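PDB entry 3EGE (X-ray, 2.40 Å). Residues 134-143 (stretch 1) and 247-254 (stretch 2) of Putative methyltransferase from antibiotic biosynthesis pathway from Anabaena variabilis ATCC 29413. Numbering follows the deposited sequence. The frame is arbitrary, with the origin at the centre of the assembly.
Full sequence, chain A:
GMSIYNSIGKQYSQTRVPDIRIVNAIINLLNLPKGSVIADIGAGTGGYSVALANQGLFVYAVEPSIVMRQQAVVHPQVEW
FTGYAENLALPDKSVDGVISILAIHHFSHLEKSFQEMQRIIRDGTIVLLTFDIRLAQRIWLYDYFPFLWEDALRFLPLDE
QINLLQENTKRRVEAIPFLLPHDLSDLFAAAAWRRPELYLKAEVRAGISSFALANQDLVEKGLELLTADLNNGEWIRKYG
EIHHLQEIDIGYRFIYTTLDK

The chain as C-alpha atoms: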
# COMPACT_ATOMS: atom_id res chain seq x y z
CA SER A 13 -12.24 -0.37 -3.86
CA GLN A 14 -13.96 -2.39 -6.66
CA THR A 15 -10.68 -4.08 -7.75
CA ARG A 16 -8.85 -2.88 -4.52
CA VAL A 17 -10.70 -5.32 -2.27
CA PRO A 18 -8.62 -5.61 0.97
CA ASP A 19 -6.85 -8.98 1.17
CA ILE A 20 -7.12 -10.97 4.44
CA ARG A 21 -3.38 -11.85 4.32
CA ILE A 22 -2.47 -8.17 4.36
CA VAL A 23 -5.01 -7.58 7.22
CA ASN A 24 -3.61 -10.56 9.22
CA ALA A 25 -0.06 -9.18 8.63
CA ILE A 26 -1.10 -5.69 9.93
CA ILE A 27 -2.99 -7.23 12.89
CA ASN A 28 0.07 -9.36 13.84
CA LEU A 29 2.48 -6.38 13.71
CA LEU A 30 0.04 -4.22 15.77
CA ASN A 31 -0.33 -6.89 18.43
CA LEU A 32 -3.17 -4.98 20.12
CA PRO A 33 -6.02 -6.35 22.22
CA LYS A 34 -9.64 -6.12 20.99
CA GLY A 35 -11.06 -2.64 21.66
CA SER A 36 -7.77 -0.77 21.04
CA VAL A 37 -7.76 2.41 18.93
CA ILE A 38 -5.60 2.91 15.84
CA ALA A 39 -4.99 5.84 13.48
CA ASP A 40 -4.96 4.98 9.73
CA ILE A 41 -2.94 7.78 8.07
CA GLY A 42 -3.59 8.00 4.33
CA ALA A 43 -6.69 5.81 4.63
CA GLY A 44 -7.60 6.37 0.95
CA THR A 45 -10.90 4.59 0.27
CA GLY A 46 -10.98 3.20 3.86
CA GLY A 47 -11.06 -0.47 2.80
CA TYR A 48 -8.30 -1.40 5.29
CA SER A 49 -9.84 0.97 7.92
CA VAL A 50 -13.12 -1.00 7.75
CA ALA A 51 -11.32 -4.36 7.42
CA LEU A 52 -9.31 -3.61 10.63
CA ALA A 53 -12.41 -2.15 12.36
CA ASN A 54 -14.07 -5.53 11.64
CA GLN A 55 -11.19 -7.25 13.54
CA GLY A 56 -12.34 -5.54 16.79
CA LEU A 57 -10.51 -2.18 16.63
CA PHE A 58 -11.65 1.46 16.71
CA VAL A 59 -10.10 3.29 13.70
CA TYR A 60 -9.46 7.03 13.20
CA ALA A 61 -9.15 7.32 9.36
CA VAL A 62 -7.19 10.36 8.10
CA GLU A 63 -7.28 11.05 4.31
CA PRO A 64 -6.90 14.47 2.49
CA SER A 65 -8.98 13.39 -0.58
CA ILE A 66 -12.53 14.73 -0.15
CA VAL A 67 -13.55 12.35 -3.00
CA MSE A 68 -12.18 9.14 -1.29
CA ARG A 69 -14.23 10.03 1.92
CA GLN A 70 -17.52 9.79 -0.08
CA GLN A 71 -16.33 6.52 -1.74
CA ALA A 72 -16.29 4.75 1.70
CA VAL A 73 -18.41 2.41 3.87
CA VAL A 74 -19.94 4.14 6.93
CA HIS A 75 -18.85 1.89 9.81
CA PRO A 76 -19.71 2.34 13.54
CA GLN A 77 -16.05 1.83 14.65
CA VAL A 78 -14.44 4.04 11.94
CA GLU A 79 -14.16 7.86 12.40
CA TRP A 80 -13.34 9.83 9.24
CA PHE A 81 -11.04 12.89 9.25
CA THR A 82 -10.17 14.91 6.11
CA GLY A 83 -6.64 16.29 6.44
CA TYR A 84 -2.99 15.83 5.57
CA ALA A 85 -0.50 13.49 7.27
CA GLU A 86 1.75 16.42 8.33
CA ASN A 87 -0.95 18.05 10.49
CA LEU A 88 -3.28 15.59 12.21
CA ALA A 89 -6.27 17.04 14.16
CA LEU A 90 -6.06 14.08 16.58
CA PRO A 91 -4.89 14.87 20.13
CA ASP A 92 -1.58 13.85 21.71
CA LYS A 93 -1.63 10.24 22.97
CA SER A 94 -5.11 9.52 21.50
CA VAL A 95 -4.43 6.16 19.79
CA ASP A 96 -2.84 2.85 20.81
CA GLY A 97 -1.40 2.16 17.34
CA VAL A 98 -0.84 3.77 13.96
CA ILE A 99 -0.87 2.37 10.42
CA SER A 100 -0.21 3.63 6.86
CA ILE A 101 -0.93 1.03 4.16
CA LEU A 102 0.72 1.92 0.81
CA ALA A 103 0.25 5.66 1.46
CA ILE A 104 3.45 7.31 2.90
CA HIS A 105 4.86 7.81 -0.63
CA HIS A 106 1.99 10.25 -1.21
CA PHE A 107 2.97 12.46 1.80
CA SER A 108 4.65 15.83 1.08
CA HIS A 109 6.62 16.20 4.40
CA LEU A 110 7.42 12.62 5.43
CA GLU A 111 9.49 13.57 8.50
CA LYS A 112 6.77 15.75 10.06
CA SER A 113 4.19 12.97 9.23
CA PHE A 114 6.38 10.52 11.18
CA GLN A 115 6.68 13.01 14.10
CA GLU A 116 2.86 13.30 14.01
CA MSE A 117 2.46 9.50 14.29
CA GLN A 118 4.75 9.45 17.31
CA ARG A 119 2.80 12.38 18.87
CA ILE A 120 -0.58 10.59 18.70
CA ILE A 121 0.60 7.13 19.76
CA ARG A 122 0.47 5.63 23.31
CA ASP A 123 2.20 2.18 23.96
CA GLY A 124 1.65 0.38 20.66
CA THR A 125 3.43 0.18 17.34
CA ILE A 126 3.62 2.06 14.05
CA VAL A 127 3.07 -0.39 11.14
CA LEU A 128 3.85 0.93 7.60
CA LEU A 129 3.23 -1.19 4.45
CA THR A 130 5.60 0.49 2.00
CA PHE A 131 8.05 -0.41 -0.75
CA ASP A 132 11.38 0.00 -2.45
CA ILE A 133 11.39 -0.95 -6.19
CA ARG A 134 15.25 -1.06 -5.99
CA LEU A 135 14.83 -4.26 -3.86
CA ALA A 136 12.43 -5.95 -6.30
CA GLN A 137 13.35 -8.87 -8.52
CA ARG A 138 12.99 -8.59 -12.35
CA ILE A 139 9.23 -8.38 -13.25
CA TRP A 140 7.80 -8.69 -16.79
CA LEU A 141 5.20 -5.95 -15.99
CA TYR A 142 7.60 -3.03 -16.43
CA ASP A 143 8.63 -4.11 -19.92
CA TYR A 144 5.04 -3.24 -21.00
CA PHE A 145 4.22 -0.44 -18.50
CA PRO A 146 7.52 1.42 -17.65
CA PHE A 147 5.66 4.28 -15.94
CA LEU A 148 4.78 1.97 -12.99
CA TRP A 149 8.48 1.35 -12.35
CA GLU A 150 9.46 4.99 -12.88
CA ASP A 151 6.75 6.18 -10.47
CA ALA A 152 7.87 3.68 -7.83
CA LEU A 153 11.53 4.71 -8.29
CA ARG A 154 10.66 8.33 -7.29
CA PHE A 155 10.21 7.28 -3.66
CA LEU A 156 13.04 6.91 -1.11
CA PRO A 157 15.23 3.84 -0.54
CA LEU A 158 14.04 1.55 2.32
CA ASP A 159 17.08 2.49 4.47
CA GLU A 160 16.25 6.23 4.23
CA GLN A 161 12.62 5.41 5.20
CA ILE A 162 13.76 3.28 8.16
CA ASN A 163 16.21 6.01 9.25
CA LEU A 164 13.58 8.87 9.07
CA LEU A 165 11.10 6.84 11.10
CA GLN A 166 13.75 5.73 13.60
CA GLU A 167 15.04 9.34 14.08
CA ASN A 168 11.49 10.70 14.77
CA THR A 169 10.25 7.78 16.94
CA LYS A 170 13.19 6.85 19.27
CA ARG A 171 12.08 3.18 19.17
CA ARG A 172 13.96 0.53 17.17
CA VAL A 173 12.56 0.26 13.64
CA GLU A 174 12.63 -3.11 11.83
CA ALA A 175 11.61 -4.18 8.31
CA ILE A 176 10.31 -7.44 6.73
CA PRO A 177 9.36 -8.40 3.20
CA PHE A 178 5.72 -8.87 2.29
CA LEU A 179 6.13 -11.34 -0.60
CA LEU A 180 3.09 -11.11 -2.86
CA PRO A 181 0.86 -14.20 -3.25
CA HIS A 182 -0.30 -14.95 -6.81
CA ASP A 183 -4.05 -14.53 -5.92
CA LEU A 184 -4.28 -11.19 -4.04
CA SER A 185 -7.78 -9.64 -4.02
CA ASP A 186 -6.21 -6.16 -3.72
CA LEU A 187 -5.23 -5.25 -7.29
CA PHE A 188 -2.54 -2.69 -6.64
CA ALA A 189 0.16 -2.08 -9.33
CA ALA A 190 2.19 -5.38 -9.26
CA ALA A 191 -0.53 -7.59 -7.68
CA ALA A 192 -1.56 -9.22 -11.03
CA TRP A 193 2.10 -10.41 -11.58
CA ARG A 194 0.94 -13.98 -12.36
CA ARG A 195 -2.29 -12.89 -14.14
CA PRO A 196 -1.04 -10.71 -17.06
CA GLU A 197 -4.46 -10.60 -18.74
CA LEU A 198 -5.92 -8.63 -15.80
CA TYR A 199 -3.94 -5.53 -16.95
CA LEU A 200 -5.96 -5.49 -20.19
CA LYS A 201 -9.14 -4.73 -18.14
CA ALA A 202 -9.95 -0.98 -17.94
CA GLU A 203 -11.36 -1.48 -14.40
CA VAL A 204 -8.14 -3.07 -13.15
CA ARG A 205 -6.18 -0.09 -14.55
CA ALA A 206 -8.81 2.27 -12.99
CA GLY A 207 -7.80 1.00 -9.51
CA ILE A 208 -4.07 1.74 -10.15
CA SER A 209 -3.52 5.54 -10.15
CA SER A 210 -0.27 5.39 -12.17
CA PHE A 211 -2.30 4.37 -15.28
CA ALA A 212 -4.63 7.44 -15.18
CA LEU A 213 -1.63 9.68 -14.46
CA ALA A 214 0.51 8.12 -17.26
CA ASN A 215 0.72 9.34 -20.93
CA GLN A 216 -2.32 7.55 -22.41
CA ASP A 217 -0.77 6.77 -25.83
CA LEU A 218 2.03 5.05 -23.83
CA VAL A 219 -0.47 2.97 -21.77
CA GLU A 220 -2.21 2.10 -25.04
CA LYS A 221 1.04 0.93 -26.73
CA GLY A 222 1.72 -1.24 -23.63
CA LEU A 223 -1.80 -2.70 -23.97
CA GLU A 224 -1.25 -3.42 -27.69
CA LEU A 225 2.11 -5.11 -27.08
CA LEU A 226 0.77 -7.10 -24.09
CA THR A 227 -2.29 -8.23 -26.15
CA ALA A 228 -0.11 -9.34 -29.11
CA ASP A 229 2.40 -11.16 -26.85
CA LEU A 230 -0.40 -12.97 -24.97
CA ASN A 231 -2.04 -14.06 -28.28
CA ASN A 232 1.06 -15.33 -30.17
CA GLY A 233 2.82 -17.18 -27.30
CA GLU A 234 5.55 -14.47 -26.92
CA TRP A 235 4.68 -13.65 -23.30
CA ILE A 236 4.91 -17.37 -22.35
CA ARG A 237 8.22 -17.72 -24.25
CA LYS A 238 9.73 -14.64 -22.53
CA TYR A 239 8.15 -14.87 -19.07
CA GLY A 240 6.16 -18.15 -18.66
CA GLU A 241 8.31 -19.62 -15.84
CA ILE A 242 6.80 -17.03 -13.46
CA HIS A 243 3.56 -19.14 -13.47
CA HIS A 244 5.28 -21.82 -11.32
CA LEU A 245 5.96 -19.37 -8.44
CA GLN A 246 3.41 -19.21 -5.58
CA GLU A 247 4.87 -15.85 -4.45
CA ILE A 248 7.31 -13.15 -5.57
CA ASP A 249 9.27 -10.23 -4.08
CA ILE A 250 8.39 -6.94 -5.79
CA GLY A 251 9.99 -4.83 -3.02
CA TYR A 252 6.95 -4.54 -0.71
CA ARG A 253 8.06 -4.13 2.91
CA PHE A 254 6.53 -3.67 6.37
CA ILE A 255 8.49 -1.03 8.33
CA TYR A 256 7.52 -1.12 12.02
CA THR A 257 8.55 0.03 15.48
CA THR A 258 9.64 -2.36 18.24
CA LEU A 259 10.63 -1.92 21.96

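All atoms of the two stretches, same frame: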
# COMPACT_ATOMS: atom_id res chain seq x y z
N ARG A 134 13.83 -0.71 -5.92
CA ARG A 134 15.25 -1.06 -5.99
C ARG A 134 15.58 -2.44 -5.39
O ARG A 134 16.64 -3.00 -5.70
CB ARG A 134 16.14 0.03 -5.31
CG ARG A 134 16.23 1.38 -6.07
CD ARG A 134 16.74 2.58 -5.23
NE ARG A 134 15.62 2.91 -4.42
CZ ARG A 134 14.80 3.96 -4.51
NH1 ARG A 134 15.03 5.05 -5.23
NH2 ARG A 134 13.78 3.95 -3.70
N LEU A 135 14.70 -2.94 -4.51
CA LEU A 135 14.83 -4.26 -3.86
C LEU A 135 14.04 -5.37 -4.56
O LEU A 135 14.18 -6.54 -4.19
CB LEU A 135 14.36 -4.19 -2.41
CG LEU A 135 15.07 -3.18 -1.50
CD1 LEU A 135 14.34 -3.11 -0.16
CD2 LEU A 135 16.52 -3.58 -1.37
N ALA A 136 13.22 -5.00 -5.56
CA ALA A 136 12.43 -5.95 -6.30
C ALA A 136 13.29 -6.80 -7.28
O ALA A 136 14.39 -6.40 -7.74
CB ALA A 136 11.30 -5.23 -7.07
N GLN A 137 12.78 -8.00 -7.54
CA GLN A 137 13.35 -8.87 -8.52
C GLN A 137 12.75 -8.46 -9.88
O GLN A 137 11.75 -7.73 -9.93
CB GLN A 137 13.14 -10.34 -8.14
CG GLN A 137 11.74 -10.91 -8.23
CD GLN A 137 11.69 -12.29 -7.56
OE1 GLN A 137 11.46 -12.40 -6.35
NE2 GLN A 137 11.97 -13.34 -8.34
N ARG A 138 13.41 -8.86 -10.96
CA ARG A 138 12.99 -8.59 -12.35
C ARG A 138 11.51 -9.02 -12.56
O ARG A 138 11.18 -10.16 -12.31
CB ARG A 138 13.92 -9.36 -13.29
CG ARG A 138 13.58 -9.30 -14.78
CD ARG A 138 14.13 -8.09 -15.48
NE ARG A 138 13.47 -7.91 -16.77
CZ ARG A 138 13.64 -8.68 -17.85
NH1 ARG A 138 14.51 -9.69 -17.88
NH2 ARG A 138 12.95 -8.41 -18.93
N ILE A 139 10.66 -8.10 -12.98
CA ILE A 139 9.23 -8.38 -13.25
C ILE A 139 8.95 -8.01 -14.70
O ILE A 139 9.32 -6.92 -15.15
CB ILE A 139 8.22 -7.51 -12.36
CG1 ILE A 139 8.65 -7.45 -10.89
CG2 ILE A 139 6.79 -8.05 -12.42
CD1 ILE A 139 8.84 -8.85 -10.26
N TRP A 140 8.28 -8.91 -15.41
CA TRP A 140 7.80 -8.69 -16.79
C TRP A 140 6.97 -7.41 -16.98
O TRP A 140 7.03 -6.80 -18.04
CB TRP A 140 6.94 -9.90 -17.26
CG TRP A 140 5.68 -10.05 -16.50
CD1 TRP A 140 5.51 -10.74 -15.36
CD2 TRP A 140 4.43 -9.42 -16.80
NE1 TRP A 140 4.23 -10.60 -14.92
CE2 TRP A 140 3.54 -9.78 -15.77
CE3 TRP A 140 3.98 -8.58 -17.83
CZ2 TRP A 140 2.21 -9.36 -15.75
CZ3 TRP A 140 2.66 -8.14 -17.82
CH2 TRP A 140 1.79 -8.53 -16.77
N LEU A 141 6.16 -7.06 -15.96
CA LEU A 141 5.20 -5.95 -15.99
C LEU A 141 5.75 -4.63 -16.52
O LEU A 141 5.12 -3.96 -17.36
CB LEU A 141 4.60 -5.73 -14.58
CG LEU A 141 3.46 -4.71 -14.38
CD1 LEU A 141 2.31 -4.99 -15.35
CD2 LEU A 141 2.99 -4.66 -12.89
N TYR A 142 6.97 -4.31 -16.09
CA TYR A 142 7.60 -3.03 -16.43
C TYR A 142 8.16 -2.96 -17.84
O TYR A 142 8.48 -1.87 -18.29
CB TYR A 142 8.63 -2.63 -15.40
CG TYR A 142 8.09 -2.79 -13.99
CD1 TYR A 142 6.92 -2.14 -13.59
CD2 TYR A 142 8.76 -3.60 -13.07
CE1 TYR A 142 6.42 -2.32 -12.29
CE2 TYR A 142 8.28 -3.77 -11.82
CZ TYR A 142 7.12 -3.14 -11.42
OH TYR A 142 6.70 -3.38 -10.14
N ASP A 143 8.27 -4.09 -18.52
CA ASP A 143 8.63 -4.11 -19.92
C ASP A 143 7.46 -3.65 -20.83
O ASP A 143 7.68 -3.31 -21.98
CB ASP A 143 9.04 -5.50 -20.35
CG ASP A 143 10.20 -6.02 -19.58
OD1 ASP A 143 10.95 -5.22 -18.97
OD2 ASP A 143 10.31 -7.25 -19.59
N GLU A 247 4.67 -17.23 -4.87
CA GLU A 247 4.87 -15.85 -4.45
C GLU A 247 6.16 -15.24 -4.99
O GLU A 247 7.09 -15.96 -5.34
CB GLU A 247 4.82 -15.71 -2.93
CG GLU A 247 5.90 -16.46 -2.18
CD GLU A 247 5.67 -16.50 -0.67
OE1 GLU A 247 4.72 -15.84 -0.14
OE2 GLU A 247 6.46 -17.23 -0.01
N ILE A 248 6.19 -13.91 -5.02
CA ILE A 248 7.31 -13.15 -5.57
C ILE A 248 7.60 -11.87 -4.76
O ILE A 248 6.69 -11.30 -4.17
CB ILE A 248 7.02 -12.77 -7.06
CG1 ILE A 248 8.31 -12.46 -7.82
CG2 ILE A 248 6.00 -11.62 -7.17
CD1 ILE A 248 8.11 -12.26 -9.33
N ASP A 249 8.87 -11.45 -4.76
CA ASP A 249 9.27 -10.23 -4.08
C ASP A 249 9.34 -9.09 -5.08
O ASP A 249 10.23 -9.06 -5.91
CB ASP A 249 10.63 -10.37 -3.37
CG ASP A 249 10.97 -9.15 -2.48
OD1 ASP A 249 10.17 -8.21 -2.36
OD2 ASP A 249 12.03 -9.14 -1.88
N ILE A 250 8.43 -8.14 -4.94
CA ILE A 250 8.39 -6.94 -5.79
C ILE A 250 8.73 -5.69 -4.94
O ILE A 250 8.34 -4.57 -5.28
CB ILE A 250 7.05 -6.83 -6.55
CG1 ILE A 250 6.67 -8.20 -7.16
CG2 ILE A 250 7.13 -5.79 -7.71
CD1 ILE A 250 5.32 -8.22 -7.85
N GLY A 251 9.52 -5.90 -3.88
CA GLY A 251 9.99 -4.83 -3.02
C GLY A 251 9.02 -4.29 -1.99
O GLY A 251 9.32 -3.26 -1.40
N TYR A 252 7.89 -4.97 -1.75
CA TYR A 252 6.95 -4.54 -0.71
C TYR A 252 7.52 -4.95 0.65
O TYR A 252 8.00 -6.09 0.83
CB TYR A 252 5.55 -5.08 -0.92
CG TYR A 252 4.88 -4.51 -2.15
CD1 TYR A 252 5.08 -5.12 -3.42
CD2 TYR A 252 4.10 -3.37 -2.07
CE1 TYR A 252 4.47 -4.61 -4.59
CE2 TYR A 252 3.46 -2.82 -3.23
CZ TYR A 252 3.65 -3.46 -4.50
OH TYR A 252 3.07 -2.97 -5.67
N ARG A 253 7.46 -4.00 1.59
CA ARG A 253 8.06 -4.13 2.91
C ARG A 253 7.20 -3.52 4.02
O ARG A 253 6.64 -2.43 3.86
CB ARG A 253 9.39 -3.36 2.93
CG ARG A 253 10.48 -3.85 2.01
CD ARG A 253 11.14 -5.12 2.57
NE ARG A 253 12.18 -5.62 1.69
CZ ARG A 253 11.99 -6.28 0.54
NH1 ARG A 253 10.80 -6.56 0.08
NH2 ARG A 253 13.04 -6.67 -0.18
N PHE A 254 7.11 -4.23 5.15
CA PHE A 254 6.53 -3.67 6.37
C PHE A 254 7.69 -3.04 7.14
O PHE A 254 8.69 -3.72 7.38
CB PHE A 254 5.84 -4.71 7.25
CG PHE A 254 4.48 -5.10 6.77
CD1 PHE A 254 3.40 -4.25 6.95
CD2 PHE A 254 4.27 -6.34 6.14
CE1 PHE A 254 2.11 -4.62 6.52
CE2 PHE A 254 2.97 -6.71 5.68
CZ PHE A 254 1.89 -5.85 5.88

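The two stretches lie more than a hundred residues apart in sequence and meet along a short irregular seam that buries 435 Å² in total. The part of stretch 1 that makes most of the contact is loop, and it runs past the irregular segment between the two strand pieces of stretch 2. The nearest CA atoms across the stretches are those of Ala136 and Ile250, 4.2 Å apart.

The CA-to-CB bond of Arg134 points away from stretch 2, and the residue takes no part in the contact. Leu135 points toward stretch 2, and its CB lies 3.6 Å from NH2 of Arg253, approaching the guanidinium obliquely. That guanidinium is held in place from within its own stretch: Arg253 NH1 donates to Asp249 OD1 at 3.0 Å, Arg253 NH2 donates to Asp249 OD2 at 3.2 Å, and Arg253 NH1 also reaches Tyr252 O at 2.9 Å. Arg253 is thus paired with Asp249 by charge and hydrogen bonds; Leu135 CB adds a van der Waals contact. Asp249 OD1 further accepts a bond from Gly251 N at 2.8 Å, so the carboxylate braces the segment as well.

Ala136 sits against this segment, with Ala136 CB 3.4 Å from Ile250 C and 3.7 Å from Gly251 N, so that the methyl packs against the peptide joining them. Gly251 has a positive phi of 78°, a conformation that by itself favours glycine; an ideal CB there would also point toward stretch 1 and lie 3.5 Å from N of Ala136.

Gln137 provides both hydrogen bonds across the seam. Gln137 N donates to Asp249 O at 3.2 Å in an almost linear arrangement (178°), while Gln137 OE1 accepts from Asp249 N, also at 3.2 Å. The side chain, with chi1 in the p well, therefore reaches back to the backbone of the same residue that its own amide engages, and both polar backbone groups of Asp249 are satisfied by one partner. On the way, Gln137 CD packs 3.4 Å from Ile248 CG1.

The CA-to-CB bond of Arg138 points away, and the residue forms a salt bridge within its own stretch, Arg138 NH2 to Asp143 OD2 at 3.0 Å. Ile139 turns back toward stretch 2, and its CD1 lies 3.6 Å from Ile248 CD1 and 3.8 Å from Ile250 CG1, making a buried apolar cluster. Trp140 and Leu141 make no contact. Tyr142 closes the interface, its OH 3.4 Å from Ile250 CG2 in a van der Waals contact.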